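Local coordinates for protein type I site-specific restriction-modification system, R (Restriction) subunit (Vibrio vulnificus, PDB 3H1T) that probably serves as the ATP-dependent DNA-translocating and DNA-cleaving subunit of a type I restriction enzyme, represented here by its N-terminal part and both helicase-type motor domains, at residues 106-111 with 117-122; 148-153 with 165-170; 379-384 with 423-428; 521-526 with 560-565. All coordinates share one frame; numbering follows the deposited sequence.

In the fold
Following the chain from the N terminus, the four contacts close in series, none nested in or crossing another. Contact 1 closes a short loop inside the N-terminal domain, setting helix 104-114 against strand 118-122 of its six-stranded mixed sheet. Contact 2 closes the next loop, between helix 146-157 and helix 164-167, and touches contact 1 where Phe118 and Tyr120 meet Leu149. The chain then builds the first motor domain, around the seven-stranded parallel sheet. Contacts 3 and 4 belong to the second: each joins a strand of its mixed sheet to a helix, with centres about 13 Å apart. Contact 3 lies about 52 Å from contact 1, centre to centre.

Contact 1 (106-111 with 117-122); sequences QAKDYA and KFAYST
Ala107, Lys108 and Ala111 bring one side of helix 106-111 down on strand 118-122 around Ala119. The two axes approach to 7.2 Å and run nearly antiparallel, at 153° between their N-to-C directions; Lys108 and Ala119 are the closest backbone pair, CA to CA 5.6 Å. Strand 86-93, helix 104-114 and strand 118-122 form a beta-alpha-beta unit, and this contact lies between its helix and its second strand.

Ala119 points its methyl at the helix and seats it between two alanines one turn apart, with CB 4.0 Å from Ala111 CB and 4.3 Å from Ala107 CB. The same methyl touches Ala107 O at 3.8 Å, so it meets helix backbone as well as side chains. In return, Ala107 CB rests on Tyr120 O at 3.4 Å. Phe118 and Tyr120 point to the other side of the strand, where helix 146-157 covers them; Tyr120 OH is hydrogen-bonded to Glu129.

The interface between the segments is thus made of methyl groups and backbone with no polar bond across it, and the small size of the three alanines is consistent with the short separation between helix and strand.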
loop_
_atom_site.group_PDB
_atom_site.type_symbol
_atom_site.label_atom_id
_atom_site.label_comp_id
_atom_site.label_asym_id
_atom_site.label_seq_id
_atom_site.Cartn_x
_atom_site.Cartn_y
_atom_site.Cartn_z
ATOM N N GLN A 106 24.293 -9.033 2.233
ATOM C CA GLN A 106 23.251 -8.710 3.210
ATOM C C GLN A 106 23.043 -7.195 3.304
ATOM O O GLN A 106 21.922 -6.716 3.452
ATOM C CB GLN A 106 23.609 -9.258 4.598
ATOM C CG GLN A 106 22.584 -8.897 5.690
ATOM C CD GLN A 106 21.179 -9.410 5.386
ATOM O OE1 GLN A 106 20.932 -10.619 5.390
ATOM N NE2 GLN A 106 20.256 -8.489 5.110
ATOM N N ALA A 107 24.137 -6.446 3.238
ATOM C CA ALA A 107 24.068 -4.994 3.309
ATOM C C ALA A 107 23.449 -4.439 2.034
ATOM O O ALA A 107 22.687 -3.480 2.075
ATOM C CB ALA A 107 25.456 -4.407 3.515
ATOM N N LYS A 108 23.788 -5.043 0.899
ATOM C CA LYS A 108 23.240 -4.619 -0.388
ATOM C C LYS A 108 21.726 -4.862 -0.405
ATOM O O LYS A 108 20.962 -4.076 -0.953
ATOM C CB LYS A 108 23.898 -5.400 -1.538
ATOM C CG LYS A 108 25.296 -4.914 -1.899
ATOM C CD LYS A 108 25.959 -5.740 -2.996
ATOM C CE LYS A 108 25.062 -5.936 -4.212
ATOM N NZ LYS A 108 25.844 -6.141 -5.464
ATOM N N ASP A 109 21.303 -5.958 0.217
ATOM C CA ASP A 109 19.892 -6.309 0.275
ATOM C C ASP A 109 19.082 -5.290 1.076
ATOM O O ASP A 109 17.933 -5.029 0.744
ATOM C CB ASP A 109 19.711 -7.706 0.879
ATOM C CG ASP A 109 18.468 -8.415 0.359
ATOM O OD1 ASP A 109 18.449 -8.819 -0.820
ATOM O OD2 ASP A 109 17.504 -8.571 1.139
ATOM N N TYR A 110 19.671 -4.724 2.128
ATOM C CA TYR A 110 18.983 -3.734 2.954
ATOM C C TYR A 110 18.939 -2.398 2.230
ATOM O O TYR A 110 17.997 -1.616 2.382
ATOM C CB TYR A 110 19.698 -3.531 4.295
ATOM C CG TYR A 110 19.511 -4.623 5.322
ATOM C CD1 TYR A 110 18.239 -5.002 5.750
ATOM C CD2 TYR A 110 20.611 -5.248 5.898
ATOM C CE1 TYR A 110 18.065 -5.988 6.733
ATOM C CE2 TYR A 110 20.455 -6.230 6.879
ATOM C CZ TYR A 110 19.177 -6.596 7.291
ATOM O OH TYR A 110 19.027 -7.583 8.241
ATOM N N ALA A 111 19.989 -2.138 1.465
ATOM C CA ALA A 111 20.102 -0.912 0.701
ATOM C C ALA A 111 18.992 -0.910 -0.324
ATOM O O ALA A 111 18.252 0.057 -0.465
ATOM C CB ALA A 111 21.447 -0.859 0.011
ATOM N N LYS A 117 21.494 4.179 -1.863
ATOM C CA LYS A 117 22.520 4.054 -2.894
ATOM C C LYS A 117 23.898 3.708 -2.348
ATOM O O LYS A 117 24.845 3.584 -3.118
ATOM C CB LYS A 117 22.637 5.371 -3.665
ATOM C CG LYS A 117 22.059 5.375 -5.066
ATOM C CD LYS A 117 20.544 5.260 -5.062
ATOM C CE LYS A 117 19.971 5.379 -6.483
ATOM N NZ LYS A 117 19.423 4.095 -7.008
ATOM N N PHE A 118 24.031 3.562 -1.036
ATOM C CA PHE A 118 25.329 3.231 -0.461
ATOM C C PHE A 118 25.231 2.104 0.563
ATOM O O PHE A 118 24.412 2.147 1.475
ATOM C CB PHE A 118 25.952 4.484 0.163
ATOM C CG PHE A 118 26.078 5.624 -0.804
ATOM C CD1 PHE A 118 27.006 5.575 -1.846
ATOM C CD2 PHE A 118 25.180 6.692 -0.753
ATOM C CE1 PHE A 118 27.030 6.565 -2.838
ATOM C CE2 PHE A 118 25.192 7.691 -1.732
ATOM C CZ PHE A 118 26.118 7.626 -2.781
ATOM N N ALA A 119 26.066 1.088 0.412
ATOM C CA ALA A 119 26.027 -0.030 1.338
ATOM C C ALA A 119 27.412 -0.384 1.858
ATOM O O ALA A 119 28.378 -0.375 1.101
ATOM C CB ALA A 119 25.395 -1.250 0.651
ATOM N N TYR A 120 27.507 -0.706 3.145
ATOM C CA TYR A 120 28.788 -1.038 3.757
ATOM C C TYR A 120 28.787 -2.314 4.566
ATOM O O TYR A 120 27.834 -2.642 5.246
ATOM C CB TYR A 120 29.234 0.102 4.668
ATOM C CG TYR A 120 29.323 1.406 3.939
ATOM C CD1 TYR A 120 30.479 1.747 3.234
ATOM C CD2 TYR A 120 28.221 2.254 3.866
ATOM C CE1 TYR A 120 30.531 2.904 2.465
ATOM C CE2 TYR A 120 28.252 3.412 3.097
ATOM C CZ TYR A 120 29.406 3.729 2.394
ATOM O OH TYR A 120 29.406 4.843 1.602
ATOM N N SER A 121 29.879 -3.042 4.484
ATOM C CA SER A 121 30.044 -4.237 5.260
ATOM C C SER A 121 31.337 -3.961 6.011
ATOM O O SER A 121 32.310 -3.496 5.418
ATOM C CB SER A 121 30.164 -5.448 4.343
ATOM O OG SER A 121 30.330 -6.602 5.119
ATOM N N THR A 122 31.360 -4.227 7.311
ATOM C CA THR A 122 32.553 -3.967 8.083
ATOM C C THR A 122 32.719 -4.958 9.206
ATOM O O THR A 122 31.740 -5.510 9.703
ATOM C CB THR A 122 32.513 -2.567 8.696
ATOM O OG1 THR A 122 33.654 -2.382 9.545
ATOM C CG2 THR A 122 31.237 -2.395 9.514
#

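Contact 2 (148-153 with 165-170); sequences ELFKRL and DTLLSP
Apolar contact between Phe150 and the pair Leu167 and Leu168 makes up the direct touch between these segments. The Phe150 ring advances from helix 148-153 while the two leucines reach out from the opposite direction, bridging backbones that are still 10.8 Å apart at their nearest CA atoms, those of Phe150 and Leu168. Phe150 reaches out from its helix because chi1 (-173°) places the ring opposite the backbone N, and the far corner of the ring does the touching. Leu168 CD2 sits 3.7 Å from Phe150 CZ, and Leu167 CD2 lies 3.8 Å from Phe150 CE1, both approaching the ring obliquely. Leu168 adds a broader touch, since its CG is also 3.9 Å from Phe150 CZ. The buried area is modest, 136 Å², as expected when one aromatic ring carries one side.

Ring stacking adds to this: Phe150 also stacks on Tyr82, which Leu168 touches too.

The polar interactions are made with other parts of the chain, not between the segments. Arg152, whose guanidinium has Leu149 CD2 over the centre of one face at 3.9 Å, forms salt bridges through NH1 with Glu129 and Asp131, both on strand 127-131. On the side of 165-170, the carbonyl oxygens of Leu167 and Ser169 both accept from Lys221 NZ on helix 211-224.

Two helices consecutive in the chain, the second only about a turn long, thus pack through an aromatic ring against consecutive leucines, at the junction where the N-terminal domain meets the first RecA-like motor domain.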
loop_
_atom_site.group_PDB
_atom_site.type_symbol
_atom_site.label_atom_id
_atom_site.label_comp_id
_atom_site.label_asym_id
_atom_site.label_seq_id
_atom_site.Cartn_x
_atom_site.Cartn_y
_atom_site.Cartn_z
ATOM N N GLU A 148 30.201 13.893 1.695
ATOM C CA GLU A 148 30.750 13.172 0.547
ATOM C C GLU A 148 29.665 12.327 -0.131
ATOM O O GLU A 148 29.510 12.376 -1.353
ATOM C CB GLU A 148 31.914 12.264 0.973
ATOM C CG GLU A 148 33.120 12.995 1.555
ATOM C CD GLU A 148 34.257 12.055 1.931
ATOM O OE1 GLU A 148 33.976 10.898 2.302
ATOM O OE2 GLU A 148 35.433 12.473 1.879
ATOM N N LEU A 149 28.910 11.554 0.652
ATOM C CA LEU A 149 27.853 10.726 0.081
ATOM C C LEU A 149 26.729 11.525 -0.574
ATOM O O LEU A 149 26.258 11.167 -1.653
ATOM C CB LEU A 149 27.242 9.798 1.133
ATOM C CG LEU A 149 28.109 8.667 1.712
ATOM C CD1 LEU A 149 27.178 7.626 2.316
ATOM C CD2 LEU A 149 28.974 8.028 0.625
ATOM N N PHE A 150 26.289 12.598 0.081
ATOM C CA PHE A 150 25.213 13.434 -0.442
ATOM C C PHE A 150 25.657 14.114 -1.737
ATOM O O PHE A 150 24.848 14.363 -2.625
ATOM C CB PHE A 150 24.818 14.480 0.599
ATOM C CG PHE A 150 23.609 15.296 0.221
ATOM C CD1 PHE A 150 22.375 14.685 0.042
ATOM C CD2 PHE A 150 23.695 16.679 0.075
ATOM C CE1 PHE A 150 21.236 15.432 -0.273
ATOM C CE2 PHE A 150 22.565 17.442 -0.239
ATOM C CZ PHE A 150 21.329 16.815 -0.413
ATOM N N LYS A 151 26.948 14.420 -1.842
ATOM C CA LYS A 151 27.468 15.045 -3.059
ATOM C C LYS A 151 27.465 13.993 -4.168
ATOM O O LYS A 151 27.284 14.317 -5.339
ATOM C CB LYS A 151 28.899 15.553 -2.850
ATOM C CG LYS A 151 29.047 16.753 -1.923
ATOM C CD LYS A 151 29.205 18.069 -2.697
ATOM C CE LYS A 151 30.340 18.937 -2.140
ATOM N NZ LYS A 151 30.124 19.335 -0.717
ATOM N N ARG A 152 27.700 12.735 -3.791
ATOM C CA ARG A 152 27.695 11.628 -4.751
ATOM C C ARG A 152 26.253 11.362 -5.177
ATOM O O ARG A 152 25.970 11.114 -6.343
ATOM C CB ARG A 152 28.232 10.329 -4.133
ATOM C CG ARG A 152 29.723 10.229 -3.880
ATOM C CD ARG A 152 30.060 8.777 -3.551
ATOM N NE ARG A 152 31.199 8.611 -2.650
ATOM C CZ ARG A 152 31.614 7.442 -2.166
ATOM N NH1 ARG A 152 30.992 6.319 -2.491
ATOM N NH2 ARG A 152 32.663 7.391 -1.357
ATOM N N LEU A 153 25.347 11.407 -4.209
ATOM C CA LEU A 153 23.939 11.158 -4.445
ATOM C C LEU A 153 23.333 12.192 -5.388
ATOM O O LEU A 153 22.659 11.829 -6.351
ATOM C CB LEU A 153 23.195 11.129 -3.098
ATOM C CG LEU A 153 21.822 10.457 -2.976
ATOM C CD1 LEU A 153 20.708 11.462 -3.213
ATOM C CD2 LEU A 153 21.755 9.312 -3.976
ATOM N N ASP A 165 17.398 22.473 -1.164
ATOM C CA ASP A 165 16.546 22.720 -0.007
ATOM C C ASP A 165 15.164 22.118 -0.164
ATOM O O ASP A 165 14.437 21.952 0.823
ATOM C CB ASP A 165 16.420 24.215 0.279
ATOM C CG ASP A 165 17.765 24.922 0.286
ATOM O OD1 ASP A 165 18.247 25.307 -0.809
ATOM O OD2 ASP A 165 18.335 25.089 1.390
ATOM N N THR A 166 14.777 21.806 -1.394
ATOM C CA THR A 166 13.484 21.191 -1.581
ATOM C C THR A 166 13.707 19.713 -1.323
ATOM O O THR A 166 12.931 19.075 -0.609
ATOM C CB THR A 166 12.949 21.403 -2.992
ATOM O OG1 THR A 166 12.987 22.800 -3.303
ATOM C CG2 THR A 166 11.499 20.930 -3.072
ATOM N N LEU A 167 14.797 19.181 -1.863
ATOM C CA LEU A 167 15.123 17.777 -1.685
ATOM C C LEU A 167 15.198 17.416 -0.214
ATOM O O LEU A 167 14.821 16.309 0.169
ATOM C CB LEU A 167 16.462 17.445 -2.341
ATOM C CG LEU A 167 16.754 15.939 -2.412
ATOM C CD1 LEU A 167 16.030 15.382 -3.618
ATOM C CD2 LEU A 167 18.245 15.663 -2.546
ATOM N N LEU A 168 15.671 18.351 0.611
ATOM C CA LEU A 168 15.808 18.102 2.043
ATOM C C LEU A 168 14.697 18.713 2.884
ATOM O O LEU A 168 14.727 18.616 4.111
ATOM C CB LEU A 168 17.151 18.617 2.558
ATOM C CG LEU A 168 18.442 18.090 1.919
ATOM C CD1 LEU A 168 19.644 18.734 2.603
ATOM C CD2 LEU A 168 18.507 16.568 2.028
ATOM N N SER A 169 13.721 19.345 2.238
ATOM C CA SER A 169 12.599 19.957 2.954
ATOM C C SER A 169 12.014 18.925 3.920
ATOM O O SER A 169 11.642 17.838 3.507
ATOM C CB SER A 169 11.552 20.422 1.931
ATOM O OG SER A 169 10.405 20.977 2.549
ATOM N N PRO A 170 11.928 19.262 5.220
ATOM C CA PRO A 170 11.404 18.399 6.290
ATOM C C PRO A 170 9.991 17.862 6.110
ATOM O O PRO A 170 9.141 18.515 5.503
ATOM C CB PRO A 170 11.531 19.286 7.543
ATOM C CG PRO A 170 12.704 20.186 7.214
ATOM C CD PRO A 170 12.365 20.556 5.779
#

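Contact 3 (379-384 with 423-428); sequences VISEVD and DAFAKH
Val379, on the strand, and His428, on the helix, approach from opposite directions and meet methyl to imidazole. The His428 CG is anti to its own backbone nitrogen (chi1 178°), which carries the ring out from helix 423-428 toward the strand. A chi2 of -84° sets the ring roughly perpendicular to the plane of CA, CB and CG, and one face is turned to the valine. Val379 uses both branches: CG1 lies over one face of the imidazole, while CG2 makes the nearest touch, 3.8 Å to His428 CE1 and 4.2 Å to His428 NE2.

Phe425, a turn earlier on the helix, meets the strand differently. Its chi1 of -58° swings the ring toward Ser381, and Ser381 OG lies at the ring edge, near its plane, 4.3 Å from Phe425 CE1. Ser381 itself opens a type I turn that ends at Asp384.

Tyr557 joins the two halves: its OH is hydrogen-bonded to His428 ND1, and its ring stacks with that of Phe425. Val379 touches Tyr557 as well, within the RecA-like second motor domain where strand 374-381 lies beside strand 552-556.

The closest touch is thus methyl against imidazole, with a looser approach of the Ser381 hydroxyl to the Phe425 edge and no hydrogen bond between the segments. The polar need of the buried imidazole is met at ND1 by the tyrosine, a bond that should limit rotation of the ring lying against Val379.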
loop_
_atom_site.group_PDB
_atom_site.type_symbol
_atom_site.label_atom_id
_atom_site.label_comp_id
_atom_site.label_asym_id
_atom_site.label_seq_id
_atom_site.Cartn_x
_atom_site.Cartn_y
_atom_site.Cartn_z
ATOM N N VAL A 379 -14.510 -22.994 -3.783
ATOM C CA VAL A 379 -15.659 -23.877 -3.691
ATOM C C VAL A 379 -16.262 -24.091 -5.060
ATOM O O VAL A 379 -16.766 -23.147 -5.667
ATOM C CB VAL A 379 -16.747 -23.290 -2.794
ATOM C CG1 VAL A 379 -17.860 -24.316 -2.607
ATOM C CG2 VAL A 379 -16.145 -22.888 -1.466
ATOM N N ILE A 380 -16.213 -25.319 -5.560
ATOM C CA ILE A 380 -16.781 -25.578 -6.865
ATOM C C ILE A 380 -18.021 -26.464 -6.768
ATOM O O ILE A 380 -18.125 -27.363 -5.919
ATOM C CB ILE A 380 -15.748 -26.241 -7.824
ATOM C CG1 ILE A 380 -16.339 -26.334 -9.234
ATOM C CG2 ILE A 380 -15.424 -27.654 -7.362
ATOM C CD1 ILE A 380 -16.583 -25.001 -9.903
ATOM N N SER A 381 -18.977 -26.188 -7.643
ATOM C CA SER A 381 -20.218 -26.946 -7.677
ATOM C C SER A 381 -19.973 -28.311 -8.340
ATOM O O SER A 381 -19.297 -28.405 -9.374
ATOM C CB SER A 381 -21.284 -26.149 -8.437
ATOM O OG SER A 381 -21.457 -24.857 -7.865
ATOM N N GLU A 382 -20.532 -29.362 -7.740
ATOM C CA GLU A 382 -20.372 -30.733 -8.229
ATOM C C GLU A 382 -20.581 -30.931 -9.723
ATOM O O GLU A 382 -19.833 -31.672 -10.363
ATOM C CB GLU A 382 -21.324 -31.665 -7.490
ATOM C CG GLU A 382 -20.982 -33.133 -7.592
ATOM C CD GLU A 382 -22.047 -34.000 -6.948
ATOM O OE1 GLU A 382 -23.028 -33.430 -6.417
ATOM O OE2 GLU A 382 -21.908 -35.245 -6.973
ATOM N N VAL A 383 -21.593 -30.291 -10.289
ATOM C CA VAL A 383 -21.852 -30.483 -11.707
ATOM C C VAL A 383 -20.563 -30.341 -12.509
ATOM O O VAL A 383 -20.402 -30.937 -13.573
ATOM C CB VAL A 383 -22.926 -29.504 -12.209
ATOM C CG1 VAL A 383 -24.108 -29.538 -11.262
ATOM C CG2 VAL A 383 -22.358 -28.098 -12.344
ATOM N N ASP A 384 -19.634 -29.538 -12.008
ATOM C CA ASP A 384 -18.363 -29.422 -12.695
ATOM C C ASP A 384 -17.355 -30.159 -11.835
ATOM O O ASP A 384 -17.000 -29.698 -10.748
ATOM C CB ASP A 384 -17.941 -27.965 -12.880
ATOM C CG ASP A 384 -17.317 -27.719 -14.244
ATOM O OD1 ASP A 384 -17.883 -28.212 -15.246
ATOM O OD2 ASP A 384 -16.279 -27.031 -14.325
ATOM N N ASP A 423 -28.761 -19.908 -3.137
ATOM C CA ASP A 423 -29.060 -20.601 -1.896
ATOM C C ASP A 423 -28.008 -21.615 -1.493
ATOM O O ASP A 423 -27.839 -21.893 -0.306
ATOM C CB ASP A 423 -30.422 -21.273 -1.979
ATOM C CG ASP A 423 -31.521 -20.414 -1.406
ATOM O OD1 ASP A 423 -31.384 -19.996 -0.242
ATOM O OD2 ASP A 423 -32.521 -20.158 -2.111
ATOM N N ALA A 424 -27.298 -22.185 -2.462
ATOM C CA ALA A 424 -26.253 -23.154 -2.124
ATOM C C ALA A 424 -25.114 -22.431 -1.420
ATOM O O ALA A 424 -24.600 -22.877 -0.395
ATOM C CB ALA A 424 -25.732 -23.832 -3.383
ATOM N N PHE A 425 -24.721 -21.310 -2.012
ATOM C CA PHE A 425 -23.645 -20.484 -1.498
ATOM C C PHE A 425 -23.982 -19.978 -0.114
ATOM O O PHE A 425 -23.146 -20.004 0.793
ATOM C CB PHE A 425 -23.406 -19.301 -2.426
ATOM C CG PHE A 425 -23.065 -19.697 -3.827
ATOM C CD1 PHE A 425 -22.659 -20.994 -4.130
ATOM C CD2 PHE A 425 -23.161 -18.782 -4.852
ATOM C CE1 PHE A 425 -22.362 -21.361 -5.446
ATOM C CE2 PHE A 425 -22.866 -19.148 -6.171
ATOM C CZ PHE A 425 -22.471 -20.432 -6.465
ATOM N N ALA A 426 -25.220 -19.524 0.055
ATOM C CA ALA A 426 -25.651 -19.014 1.353
ATOM C C ALA A 426 -25.624 -20.106 2.401
ATOM O O ALA A 426 -25.248 -19.861 3.542
ATOM C CB ALA A 426 -27.046 -18.423 1.266
ATOM N N LYS A 427 -26.011 -21.319 2.023
ATOM C CA LYS A 427 -26.005 -22.405 2.992
ATOM C C LYS A 427 -24.560 -22.729 3.352
ATOM O O LYS A 427 -24.209 -22.837 4.531
ATOM C CB LYS A 427 -26.701 -23.661 2.438
ATOM C CG LYS A 427 -27.208 -24.568 3.555
ATOM C CD LYS A 427 -26.864 -26.038 3.342
ATOM C CE LYS A 427 -27.399 -26.935 4.487
ATOM N NZ LYS A 427 -26.659 -26.782 5.789
ATOM N N HIS A 428 -23.713 -22.867 2.337
ATOM C CA HIS A 428 -22.312 -23.171 2.587
ATOM C C HIS A 428 -21.585 -22.099 3.403
ATOM O O HIS A 428 -20.794 -22.428 4.283
ATOM C CB HIS A 428 -21.586 -23.404 1.270
ATOM C CG HIS A 428 -20.131 -23.674 1.444
ATOM N ND1 HIS A 428 -19.204 -22.664 1.580
ATOM C CD2 HIS A 428 -19.450 -24.836 1.585
ATOM C CE1 HIS A 428 -18.014 -23.193 1.800
ATOM N NE2 HIS A 428 -18.135 -24.508 1.807
#

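Contact 4 (521-526 with 560-565); sequences VVLARV and SATQNF
Leu523, on a central strand of the sheet in the second RecA-like motor domain, packs against the short helix 561-564. That helix follows the next strand across the sheet, 552-556, which is parallel to strand 518-524.

The apolar contact rests on one branch of the leucine. Leu523 CD1 lies 3.7 Å from Ala561 CB and 4.2 Å from Thr562 CG2, so a single methyl spans two successive helix residues. Leu523 has CG anti to its carbonyl carbon (chi1 -65°), and with chi2 at 178° the CD1 branch continues the extended chain toward the helix. Thr562 crosses it obliquely and presents its methyl. The area buried is small, 97 Å², in keeping with so few touching atoms; Phe533 and Ile536 of helix 530-537 also pack on Leu523.

Polar interactions divide the threonine: while CG2 faces the leucine, OG1 is hydrogen-bonded to Asp556 OD2 at the end of strand 552-556. The helix is further tied at its start, where Ala561 N is bonded to Thr558 OG1.

Backbone bonds shape the helix that carries Ala561 and Thr562. Phe565 N bonds to Ala561 O at 2.9 Å. Ser560 occupies the N-cap position without a side-chain capping bond, but its carbonyl takes two donors: Ser560 O accepts from Gln563 N at 2.7 Å and from Asn564 N at 2.6 Å.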
loop_
_atom_site.group_PDB
_atom_site.type_symbol
_atom_site.label_atom_id
_atom_site.label_comp_id
_atom_site.label_asym_id
_atom_site.label_seq_id
_atom_site.Cartn_x
_atom_site.Cartn_y
_atom_site.Cartn_z
ATOM N N VAL A 521 -13.851 -12.384 2.927
ATOM C CA VAL A 521 -14.112 -11.713 1.663
ATOM C C VAL A 521 -14.705 -12.795 0.768
ATOM O O VAL A 521 -14.032 -13.768 0.428
ATOM C CB VAL A 521 -12.807 -11.137 1.051
ATOM C CG1 VAL A 521 -13.050 -10.723 -0.400
ATOM C CG2 VAL A 521 -12.338 -9.913 1.850
ATOM N N VAL A 522 -15.966 -12.630 0.383
ATOM C CA VAL A 522 -16.656 -13.638 -0.414
ATOM C C VAL A 522 -16.977 -13.313 -1.881
ATOM O O VAL A 522 -17.601 -12.297 -2.188
ATOM C CB VAL A 522 -17.966 -14.037 0.305
ATOM C CG1 VAL A 522 -18.595 -15.236 -0.372
ATOM C CG2 VAL A 522 -17.670 -14.345 1.777
ATOM N N LEU A 523 -16.585 -14.209 -2.776
ATOM C CA LEU A 523 -16.802 -14.034 -4.214
ATOM C C LEU A 523 -18.003 -14.799 -4.795
ATOM O O LEU A 523 -18.006 -16.029 -4.848
ATOM C CB LEU A 523 -15.539 -14.460 -4.971
ATOM C CG LEU A 523 -14.251 -13.674 -4.770
ATOM C CD1 LEU A 523 -13.134 -14.315 -5.584
ATOM C CD2 LEU A 523 -14.458 -12.245 -5.220
ATOM N N ALA A 524 -19.015 -14.068 -5.243
ATOM C CA ALA A 524 -20.194 -14.700 -5.827
ATOM C C ALA A 524 -20.539 -13.952 -7.090
ATOM O O ALA A 524 -21.701 -13.725 -7.396
ATOM C CB ALA A 524 -21.363 -14.653 -4.861
ATOM N N ARG A 525 -19.510 -13.584 -7.833
ATOM C CA ARG A 525 -19.708 -12.828 -9.047
ATOM C C ARG A 525 -18.608 -13.064 -10.055
ATOM O O ARG A 525 -17.557 -13.612 -9.741
ATOM C CB ARG A 525 -19.740 -11.341 -8.714
ATOM C CG ARG A 525 -18.376 -10.804 -8.342
ATOM C CD ARG A 525 -18.459 -9.357 -7.997
ATOM N NE ARG A 525 -19.287 -8.661 -8.969
ATOM C CZ ARG A 525 -18.963 -7.504 -9.521
ATOM N NH1 ARG A 525 -17.822 -6.915 -9.193
ATOM N NH2 ARG A 525 -19.777 -6.938 -10.396
ATOM N N VAL A 526 -18.875 -12.616 -11.272
ATOM C CA VAL A 526 -17.929 -12.713 -12.354
ATOM C C VAL A 526 -17.033 -11.497 -12.225
ATOM O O VAL A 526 -17.500 -10.364 -12.337
ATOM C CB VAL A 526 -18.631 -12.646 -13.744
ATOM C CG1 VAL A 526 -17.592 -12.607 -14.858
ATOM C CG2 VAL A 526 -19.555 -13.836 -13.923
ATOM N N SER A 560 -13.057 -20.284 -9.925
ATOM C CA SER A 560 -12.101 -19.887 -10.948
ATOM C C SER A 560 -11.427 -18.536 -10.720
ATOM O O SER A 560 -10.228 -18.401 -10.996
ATOM C CB SER A 560 -12.777 -19.884 -12.320
ATOM O OG SER A 560 -13.826 -18.929 -12.390
ATOM N N ALA A 561 -12.169 -17.544 -10.224
ATOM C CA ALA A 561 -11.608 -16.212 -9.989
ATOM C C ALA A 561 -10.224 -16.252 -9.350
ATOM O O ALA A 561 -9.279 -15.682 -9.892
ATOM C CB ALA A 561 -12.557 -15.376 -9.113
ATOM N N THR A 562 -10.097 -16.930 -8.214
ATOM C CA THR A 562 -8.813 -17.013 -7.530
ATOM C C THR A 562 -7.724 -17.741 -8.331
ATOM O O THR A 562 -6.541 -17.582 -8.034
ATOM C CB THR A 562 -8.964 -17.681 -6.144
ATOM O OG1 THR A 562 -9.646 -18.928 -6.291
ATOM C CG2 THR A 562 -9.782 -16.805 -5.214
ATOM N N GLN A 563 -8.105 -18.533 -9.335
ATOM C CA GLN A 563 -7.106 -19.239 -10.148
ATOM C C GLN A 563 -6.777 -18.347 -11.335
ATOM O O GLN A 563 -5.627 -18.165 -11.722
ATOM C CB GLN A 563 -7.661 -20.581 -10.650
ATOM C CG GLN A 563 -8.224 -21.458 -9.543
ATOM C CD GLN A 563 -8.250 -22.941 -9.897
ATOM O OE1 GLN A 563 -9.234 -23.449 -10.433
ATOM N NE2 GLN A 563 -7.155 -23.638 -9.596
ATOM N N ASN A 564 -7.826 -17.776 -11.894
ATOM C CA ASN A 564 -7.720 -16.890 -13.040
ATOM C C ASN A 564 -6.853 -15.653 -12.766
ATOM O O ASN A 564 -6.024 -15.288 -13.594
ATOM C CB ASN A 564 -9.126 -16.447 -13.444
ATOM C CG ASN A 564 -9.306 -16.333 -14.941
ATOM O OD1 ASN A 564 -8.787 -15.416 -15.584
ATOM N ND2 ASN A 564 -10.061 -17.270 -15.508
ATOM N N PHE A 565 -7.048 -15.006 -11.616
ATOM C CA PHE A 565 -6.302 -13.802 -11.278
ATOM C C PHE A 565 -5.151 -14.042 -10.302
ATOM O O PHE A 565 -4.680 -13.115 -9.645
ATOM C CB PHE A 565 -7.280 -12.765 -10.731
ATOM C CG PHE A 565 -8.346 -12.373 -11.721
ATOM C CD1 PHE A 565 -8.037 -11.521 -12.782
ATOM C CD2 PHE A 565 -9.646 -12.885 -11.624
ATOM C CE1 PHE A 565 -8.995 -11.174 -13.740
ATOM C CE2 PHE A 565 -10.621 -12.545 -12.582
ATOM C CZ PHE A 565 -10.287 -11.686 -13.643
#